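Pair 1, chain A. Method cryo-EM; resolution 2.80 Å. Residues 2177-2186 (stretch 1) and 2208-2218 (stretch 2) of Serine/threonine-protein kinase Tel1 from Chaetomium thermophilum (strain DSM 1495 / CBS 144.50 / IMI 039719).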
# COMPACT_ATOMS: atom_id res chain seq x y z
N ALA A 2177 1.09 -2.01 14.83
CA ALA A 2177 2.50 -1.65 14.96
C ALA A 2177 3.32 -2.82 14.44
O ALA A 2177 3.55 -3.79 15.15
CB ALA A 2177 2.84 -1.32 16.41
N ARG A 2178 3.76 -2.72 13.18
CA ARG A 2178 4.38 -3.87 12.53
C ARG A 2178 5.76 -4.14 13.09
O ARG A 2178 6.11 -5.30 13.36
CB ARG A 2178 4.47 -3.63 11.02
CG ARG A 2178 3.18 -3.33 10.33
CD ARG A 2178 2.13 -4.33 10.69
NE ARG A 2178 0.89 -4.07 9.97
CZ ARG A 2178 -0.31 -4.49 10.37
NH1 ARG A 2178 -1.38 -4.21 9.64
NH2 ARG A 2178 -0.43 -5.18 11.49
N GLN A 2179 6.56 -3.10 13.27
CA GLN A 2179 7.93 -3.30 13.69
C GLN A 2179 8.01 -3.85 15.10
O GLN A 2179 8.92 -4.62 15.41
CB GLN A 2179 8.70 -1.99 13.57
CG GLN A 2179 10.19 -2.14 13.73
CD GLN A 2179 10.79 -3.10 12.75
OE1 GLN A 2179 11.61 -3.94 13.09
NE2 GLN A 2179 10.37 -2.99 11.50
N GLU A 2180 7.05 -3.53 15.96
CA GLU A 2180 7.09 -4.04 17.32
C GLU A 2180 6.70 -5.50 17.39
O GLU A 2180 7.28 -6.26 18.17
CB GLU A 2180 6.19 -3.20 18.22
CG GLU A 2180 6.69 -1.80 18.43
CD GLU A 2180 8.10 -1.76 18.97
OE1 GLU A 2180 8.50 -2.68 19.71
OE2 GLU A 2180 8.83 -0.80 18.65
N THR A 2181 5.74 -5.94 16.57
CA THR A 2181 5.44 -7.36 16.51
C THR A 2181 6.60 -8.13 15.91
O THR A 2181 6.89 -9.25 16.34
CB THR A 2181 4.17 -7.61 15.70
OG1 THR A 2181 4.38 -7.18 14.35
CG2 THR A 2181 3.02 -6.87 16.28
N LEU A 2182 7.28 -7.55 14.93
CA LEU A 2182 8.46 -8.19 14.36
C LEU A 2182 9.56 -8.34 15.40
O LEU A 2182 10.15 -9.42 15.55
CB LEU A 2182 8.95 -7.37 13.18
CG LEU A 2182 9.67 -8.04 12.03
CD1 LEU A 2182 8.97 -9.32 11.70
CD2 LEU A 2182 9.63 -7.12 10.87
N ASN A 2183 9.85 -7.26 16.13
CA ASN A 2183 10.84 -7.30 17.21
C ASN A 2183 10.49 -8.36 18.24
O ASN A 2183 11.35 -9.15 18.65
CB ASN A 2183 10.92 -5.94 17.89
CG ASN A 2183 11.63 -4.92 17.06
OD1 ASN A 2183 12.49 -5.25 16.26
ND2 ASN A 2183 11.28 -3.67 17.26
N LEU A 2184 9.23 -8.39 18.68
CA LEU A 2184 8.82 -9.33 19.71
C LEU A 2184 8.92 -10.77 19.23
O LEU A 2184 9.38 -11.63 19.97
CB LEU A 2184 7.41 -9.03 20.16
CG LEU A 2184 7.31 -8.18 21.41
CD1 LEU A 2184 5.88 -7.83 21.67
CD2 LEU A 2184 7.87 -8.94 22.57
N SER A 2185 8.48 -11.06 18.01
CA SER A 2185 8.52 -12.44 17.56
C SER A 2185 9.95 -12.90 17.31
O SER A 2185 10.26 -14.06 17.56
CB SER A 2185 7.67 -12.62 16.31
OG SER A 2185 8.37 -12.27 15.15
N THR A 2186 10.83 -12.01 16.86
CA THR A 2186 12.24 -12.39 16.74
C THR A 2186 12.85 -12.69 18.10
O THR A 2186 13.52 -13.71 18.29
CB THR A 2186 13.02 -11.29 16.04
OG1 THR A 2186 12.43 -11.01 14.78
CG2 THR A 2186 14.42 -11.74 15.82
N MET A 2208 3.66 -19.99 16.26
CA MET A 2208 2.42 -19.35 15.85
C MET A 2208 2.52 -17.84 15.91
O MET A 2208 1.94 -17.14 15.07
CB MET A 2208 1.27 -19.84 16.70
CG MET A 2208 -0.03 -19.13 16.40
SD MET A 2208 -1.43 -20.08 16.94
CE MET A 2208 -0.93 -21.67 16.33
N GLU A 2209 3.26 -17.30 16.88
CA GLU A 2209 3.48 -15.86 16.89
C GLU A 2209 4.30 -15.42 15.69
O GLU A 2209 4.04 -14.36 15.10
CB GLU A 2209 4.16 -15.45 18.19
CG GLU A 2209 4.48 -13.98 18.27
CD GLU A 2209 3.30 -13.11 17.88
OE1 GLU A 2209 2.17 -13.40 18.32
OE2 GLU A 2209 3.51 -12.14 17.12
N ALA A 2210 5.30 -16.21 15.31
CA ALA A 2210 6.07 -15.88 14.11
C ALA A 2210 5.19 -15.90 12.86
O ALA A 2210 5.32 -15.03 11.99
CB ALA A 2210 7.23 -16.85 13.96
N ALA A 2211 4.30 -16.88 12.77
CA ALA A 2211 3.38 -16.93 11.64
C ALA A 2211 2.45 -15.73 11.63
O ALA A 2211 2.11 -15.21 10.56
CB ALA A 2211 2.58 -18.22 11.67
N ASN A 2212 2.02 -15.28 12.80
CA ASN A 2212 1.18 -14.09 12.87
C ASN A 2212 1.92 -12.85 12.38
O ASN A 2212 1.35 -12.02 11.67
CB ASN A 2212 0.68 -13.87 14.29
CG ASN A 2212 -0.49 -14.72 14.62
OD1 ASN A 2212 -1.31 -15.02 13.77
ND2 ASN A 2212 -0.59 -15.12 15.87
N ALA A 2213 3.18 -12.72 12.75
CA ALA A 2213 3.98 -11.60 12.26
C ALA A 2213 4.09 -11.63 10.74
O ALA A 2213 3.90 -10.62 10.06
CB ALA A 2213 5.35 -11.61 12.91
N LEU A 2214 4.41 -12.81 10.18
CA LEU A 2214 4.47 -12.95 8.73
C LEU A 2214 3.16 -12.55 8.07
O LEU A 2214 3.14 -11.78 7.11
CB LEU A 2214 4.84 -14.38 8.35
CG LEU A 2214 6.30 -14.76 8.51
CD1 LEU A 2214 6.51 -16.19 8.11
CD2 LEU A 2214 7.15 -13.85 7.69
N TRP A 2215 2.04 -13.08 8.57
CA TRP A 2215 0.75 -12.77 7.97
C TRP A 2215 0.45 -11.29 8.03
O TRP A 2215 -0.16 -10.74 7.11
CB TRP A 2215 -0.36 -13.54 8.66
CG TRP A 2215 -1.71 -13.24 8.13
CD1 TRP A 2215 -2.59 -12.33 8.62
CD2 TRP A 2215 -2.35 -13.84 7.01
NE1 TRP A 2215 -3.74 -12.33 7.88
CE2 TRP A 2215 -3.61 -13.25 6.88
CE3 TRP A 2215 -1.98 -14.83 6.10
CZ2 TRP A 2215 -4.50 -13.61 5.88
CZ3 TRP A 2215 -2.86 -15.18 5.11
CH2 TRP A 2215 -4.10 -14.58 5.01
N ASP A 2216 0.86 -10.62 9.10
CA ASP A 2216 0.57 -9.20 9.20
C ASP A 2216 1.54 -8.33 8.40
O ASP A 2216 1.28 -7.14 8.23
CB ASP A 2216 0.55 -8.77 10.66
CG ASP A 2216 -0.72 -9.20 11.36
OD1 ASP A 2216 -0.75 -10.29 11.95
OD2 ASP A 2216 -1.72 -8.45 11.29
N HIS A 2217 2.64 -8.89 7.91
CA HIS A 2217 3.47 -8.15 6.97
C HIS A 2217 3.13 -8.42 5.51
O HIS A 2217 3.76 -7.83 4.64
CB HIS A 2217 4.94 -8.45 7.21
CG HIS A 2217 5.57 -7.56 8.22
ND1 HIS A 2217 5.51 -7.82 9.57
CD2 HIS A 2217 6.23 -6.40 8.08
CE1 HIS A 2217 6.14 -6.85 10.22
NE2 HIS A 2217 6.58 -5.98 9.34
N GLY A 2218 2.17 -9.28 5.22
CA GLY A 2218 1.77 -9.54 3.86
C GLY A 2218 2.25 -10.85 3.27
O GLY A 2218 1.87 -11.16 2.14

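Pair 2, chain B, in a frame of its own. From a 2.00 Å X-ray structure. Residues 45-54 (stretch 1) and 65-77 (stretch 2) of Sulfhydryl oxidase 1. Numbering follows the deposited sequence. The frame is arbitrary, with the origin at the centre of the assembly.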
# COMPACT_ATOMS: atom_id res chain seq x y z
N LEU B 45 -12.17 5.60 -5.02
CA LEU B 45 -11.73 6.34 -3.84
C LEU B 45 -12.51 5.91 -2.61
O LEU B 45 -11.94 5.69 -1.54
CB LEU B 45 -11.89 7.84 -4.06
CG LEU B 45 -11.60 8.76 -2.87
CD1 LEU B 45 -10.22 8.46 -2.30
CD2 LEU B 45 -11.67 10.21 -3.31
N LYS B 46 -13.83 5.79 -2.76
CA LYS B 46 -14.69 5.40 -1.65
C LYS B 46 -14.42 3.97 -1.18
O LYS B 46 -14.47 3.69 0.01
CB LYS B 46 -16.17 5.54 -2.04
CG LYS B 46 -16.61 6.97 -2.32
CD LYS B 46 -18.10 7.05 -2.64
CE LYS B 46 -18.55 8.49 -2.85
NZ LYS B 46 -20.01 8.58 -3.11
N LYS B 47 -14.12 3.08 -2.12
CA LYS B 47 -13.85 1.69 -1.75
C LYS B 47 -12.50 1.60 -1.03
O LYS B 47 -12.36 0.83 -0.09
CB LYS B 47 -13.84 0.79 -2.99
CG LYS B 47 -15.23 0.49 -3.53
CD LYS B 47 -15.20 -0.42 -4.74
CE LYS B 47 -16.61 -0.70 -5.25
NZ LYS B 47 -16.62 -1.42 -6.57
N PHE B 48 -11.52 2.38 -1.48
CA PHE B 48 -10.20 2.36 -0.86
C PHE B 48 -10.24 2.99 0.54
O PHE B 48 -9.62 2.49 1.46
CB PHE B 48 -9.17 3.09 -1.74
CG PHE B 48 -7.75 2.92 -1.27
CD1 PHE B 48 -7.10 1.70 -1.40
CD2 PHE B 48 -7.07 3.99 -0.68
CE1 PHE B 48 -5.78 1.54 -0.96
CE2 PHE B 48 -5.76 3.83 -0.24
CZ PHE B 48 -5.11 2.61 -0.38
N VAL B 49 -10.97 4.10 0.68
CA VAL B 49 -11.08 4.76 1.98
C VAL B 49 -11.82 3.85 2.94
O VAL B 49 -11.49 3.80 4.13
CB VAL B 49 -11.81 6.14 1.87
CG1 VAL B 49 -12.11 6.69 3.24
CG2 VAL B 49 -10.93 7.12 1.12
N ALA B 50 -12.82 3.11 2.44
CA ALA B 50 -13.57 2.18 3.27
C ALA B 50 -12.58 1.13 3.77
O ALA B 50 -12.62 0.73 4.94
CB ALA B 50 -14.68 1.50 2.46
N VAL B 51 -11.70 0.68 2.89
CA VAL B 51 -10.68 -0.32 3.25
C VAL B 51 -9.72 0.25 4.31
O VAL B 51 -9.39 -0.43 5.28
CB VAL B 51 -9.89 -0.79 2.01
CG1 VAL B 51 -8.66 -1.57 2.42
CG2 VAL B 51 -10.79 -1.68 1.14
N LEU B 52 -9.30 1.50 4.13
CA LEU B 52 -8.40 2.12 5.10
C LEU B 52 -9.07 2.25 6.47
O LEU B 52 -8.49 1.88 7.49
CB LEU B 52 -7.96 3.51 4.61
CG LEU B 52 -7.13 3.51 3.33
CD1 LEU B 52 -6.93 4.95 2.87
CD2 LEU B 52 -5.79 2.82 3.57
N ALA B 53 -10.29 2.77 6.47
CA ALA B 53 -11.01 2.96 7.73
C ALA B 53 -11.09 1.66 8.53
O ALA B 53 -11.05 1.68 9.76
CB ALA B 53 -12.41 3.49 7.45
N LYS B 54 -11.19 0.54 7.83
CA LYS B 54 -11.30 -0.74 8.51
C LYS B 54 -9.99 -1.48 8.77
O LYS B 54 -9.82 -2.08 9.83
CB LYS B 54 -12.23 -1.67 7.73
CG LYS B 54 -12.42 -3.03 8.38
CD LYS B 54 -13.45 -3.85 7.64
CE LYS B 54 -13.75 -5.13 8.40
NZ LYS B 54 -14.81 -5.93 7.71
N PHE B 65 -9.86 9.65 12.40
CA PHE B 65 -9.79 10.52 11.23
C PHE B 65 -10.26 9.77 9.97
O PHE B 65 -11.05 10.30 9.19
CB PHE B 65 -8.35 11.00 11.05
CG PHE B 65 -8.09 11.64 9.72
CD1 PHE B 65 -8.49 12.95 9.47
CD2 PHE B 65 -7.42 10.94 8.73
CE1 PHE B 65 -8.23 13.54 8.24
CE2 PHE B 65 -7.15 11.52 7.50
CZ PHE B 65 -7.56 12.83 7.25
N LEU B 66 -9.78 8.55 9.78
CA LEU B 66 -10.18 7.76 8.62
C LEU B 66 -11.67 7.43 8.64
O LEU B 66 -12.34 7.46 7.60
CB LEU B 66 -9.35 6.48 8.53
CG LEU B 66 -7.86 6.73 8.25
CD1 LEU B 66 -7.06 5.44 8.46
CD2 LEU B 66 -7.69 7.26 6.82
N HIS B 67 -12.20 7.11 9.82
CA HIS B 67 -13.63 6.80 9.94
C HIS B 67 -14.45 8.05 9.62
O HIS B 67 -15.50 7.97 8.97
CB HIS B 67 -13.94 6.31 11.36
CG HIS B 67 -15.41 6.13 11.62
ND1 HIS B 67 -16.10 5.01 11.22
CD2 HIS B 67 -16.31 6.95 12.21
CE1 HIS B 67 -17.38 5.15 11.54
NE2 HIS B 67 -17.53 6.32 12.14
N SER B 68 -13.97 9.21 10.05
CA SER B 68 -14.68 10.47 9.80
C SER B 68 -14.68 10.81 8.31
O SER B 68 -15.68 11.30 7.78
CB SER B 68 -14.05 11.61 10.61
OG SER B 68 -14.75 12.83 10.42
N VAL B 69 -13.57 10.56 7.63
CA VAL B 69 -13.49 10.84 6.20
C VAL B 69 -14.35 9.83 5.45
O VAL B 69 -15.08 10.18 4.53
CB VAL B 69 -12.04 10.76 5.67
CG1 VAL B 69 -12.03 10.92 4.16
CG2 VAL B 69 -11.19 11.85 6.32
N ASN B 70 -14.27 8.57 5.87
CA ASN B 70 -15.04 7.50 5.25
C ASN B 70 -16.54 7.84 5.30
O ASN B 70 -17.24 7.75 4.29
CB ASN B 70 -14.80 6.18 5.99
CG ASN B 70 -15.37 4.98 5.24
OD1 ASN B 70 -15.76 3.99 5.85
ND2 ASN B 70 -15.40 5.07 3.92
N GLU B 71 -17.01 8.24 6.48
CA GLU B 71 -18.42 8.58 6.67
C GLU B 71 -18.83 9.82 5.88
O GLU B 71 -19.94 9.89 5.34
CB GLU B 71 -18.72 8.78 8.16
CG GLU B 71 -18.72 7.49 8.95
CD GLU B 71 -19.52 6.39 8.26
OE1 GLU B 71 -20.69 6.64 7.90
OE2 GLU B 71 -18.99 5.27 8.09
N TRP B 72 -17.94 10.80 5.79
CA TRP B 72 -18.24 12.00 5.03
C TRP B 72 -18.46 11.62 3.56
O TRP B 72 -19.38 12.11 2.91
CB TRP B 72 -17.08 13.00 5.11
CG TRP B 72 -17.34 14.24 4.34
CD1 TRP B 72 -18.06 15.33 4.75
CD2 TRP B 72 -16.91 14.53 3.00
NE1 TRP B 72 -18.10 16.28 3.75
CE2 TRP B 72 -17.40 15.81 2.66
CE3 TRP B 72 -16.17 13.82 2.04
CZ2 TRP B 72 -17.17 16.41 1.42
CZ3 TRP B 72 -15.93 14.41 0.80
CH2 TRP B 72 -16.43 15.69 0.50
N LEU B 73 -17.60 10.74 3.04
CA LEU B 73 -17.70 10.28 1.66
C LEU B 73 -19.01 9.54 1.43
O LEU B 73 -19.69 9.76 0.42
CB LEU B 73 -16.54 9.36 1.31
CG LEU B 73 -15.18 10.01 1.03
CD1 LEU B 73 -14.10 8.95 0.87
CD2 LEU B 73 -15.29 10.86 -0.23
N LYS B 74 -19.35 8.65 2.36
CA LYS B 74 -20.57 7.86 2.27
C LYS B 74 -21.81 8.73 2.22
O LYS B 74 -22.81 8.37 1.61
CB LYS B 74 -20.65 6.88 3.45
CG LYS B 74 -19.73 5.67 3.31
CD LYS B 74 -19.54 4.92 4.62
CE LYS B 74 -20.85 4.38 5.16
NZ LYS B 74 -20.68 3.75 6.50
N ARG B 75 -21.76 9.89 2.87
CA ARG B 75 -22.89 10.81 2.88
C ARG B 75 -23.07 11.60 1.59
O ARG B 75 -24.19 11.96 1.24
CB ARG B 75 -22.80 11.77 4.06
CG ARG B 75 -23.30 11.18 5.36
CD ARG B 75 -23.10 12.16 6.48
NE ARG B 75 -21.68 12.37 6.74
CZ ARG B 75 -21.21 13.36 7.49
NH1 ARG B 75 -22.04 14.24 8.04
NH2 ARG B 75 -19.90 13.48 7.68
N GLN B 76 -21.98 11.88 0.88
CA GLN B 76 -22.08 12.62 -0.37
C GLN B 76 -22.86 11.78 -1.38
O GLN B 76 -22.32 10.85 -1.97
CB GLN B 76 -20.70 12.94 -0.94
CG GLN B 76 -19.76 13.64 0.02
CD GLN B 76 -20.44 14.75 0.79
OE1 GLN B 76 -21.06 15.64 0.21
NE2 GLN B 76 -20.32 14.71 2.12
N LYS B 77 -24.14 12.10 -1.55
CA LYS B 77 -25.00 11.38 -2.48
C LYS B 77 -24.67 11.72 -3.94
O LYS B 77 -24.84 10.88 -4.82
CB LYS B 77 -26.47 11.68 -2.19
CG LYS B 77 -26.97 11.15 -0.85
CD LYS B 77 -28.48 11.35 -0.69
CE LYS B 77 -28.99 10.73 0.61
NZ LYS B 77 -30.48 10.84 0.74
O HOH W 1 -21.37 8.35 -1.04

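The two pairs differ most sharply at one matched couple of positions, R2178(A)/K46(B) against D2216(A)/L73(B). In pair 1 this corner is charged on both sides: R2178(A) NH2 lies 3.5 Å from D2216(A) OD2, a salt bridge in which the oxygen sits well out of the guanidinium plane, so the attraction is one of charge without an N-H directed at the carboxylate. In pair 2 the basic residue faces a leucine and turns instead to main-chain oxygens. The all-trans end of K46(B), beyond an m chi1, carries NZ to 3.4 Å from Q76(B) O, a weak hydrogen bond. Water 1 reinforces it, accepting from K46(B) NZ at 2.5 Å and lying within 2.6 Å of L73(B) O and 2.8 Å of Q76(B) O.

Beneath this difference the backbones are nearly the same. Each pair consists of two helices running close to antiparallel, at 154° in pair 1 and 150° in pair 2, and 14 central residues superpose with an RMSD of 0.5 Å. The axes approach to 9.2 Å in pair 1 and 8.4 Å in pair 2.

At the centre, L2182(A) and A2213(A) match A50(B) and N70(B), so the larger side chain changes helix. L2182(A) sends CD1 to 4.5 Å from A2213(A) CB and CD2 to 3.6 Å from H2217(A) CE1. In pair 2 the asparagine reaches back over the small alanine, with N70(B) ND2 3.5 Å from A50(B) CA and N70(B) OD1 3.7 Å from A53(B) CB. H2217(A) also packs against R2178(A), whose O lies at the ring edge, 3.5 Å from H2217(A) CE1; its ND1 donates to A2213(A) O at 3.3 Å, holding the ring along its own helix.

The CA-to-CB bonds of T2181(A) and V49(B) both point toward the partner helix, but the two side chains differ in what they bind. T2181(A) OG1 donates to R2178(A) O at 2.7 Å, satisfying the hydroxyl within its own helix. V49(B) packs by its methyls, CG2 lying 3.7 Å from L73(B) CD1 and CG1 4.3 Å from V69(B) CG1.

Small residues permit close approach at S2185(A) and its match A53(B). The backbones come nearest here in both registers, with CA atoms 5.5 Å apart for S2185(A) and A2210(A) and 5.0 Å apart for A53(B) and L66(B). S2185(A) CB rests 4.0 Å from E2209(A) CG, whereas A53(B) CB meets L66(B) CB at 4.4 Å.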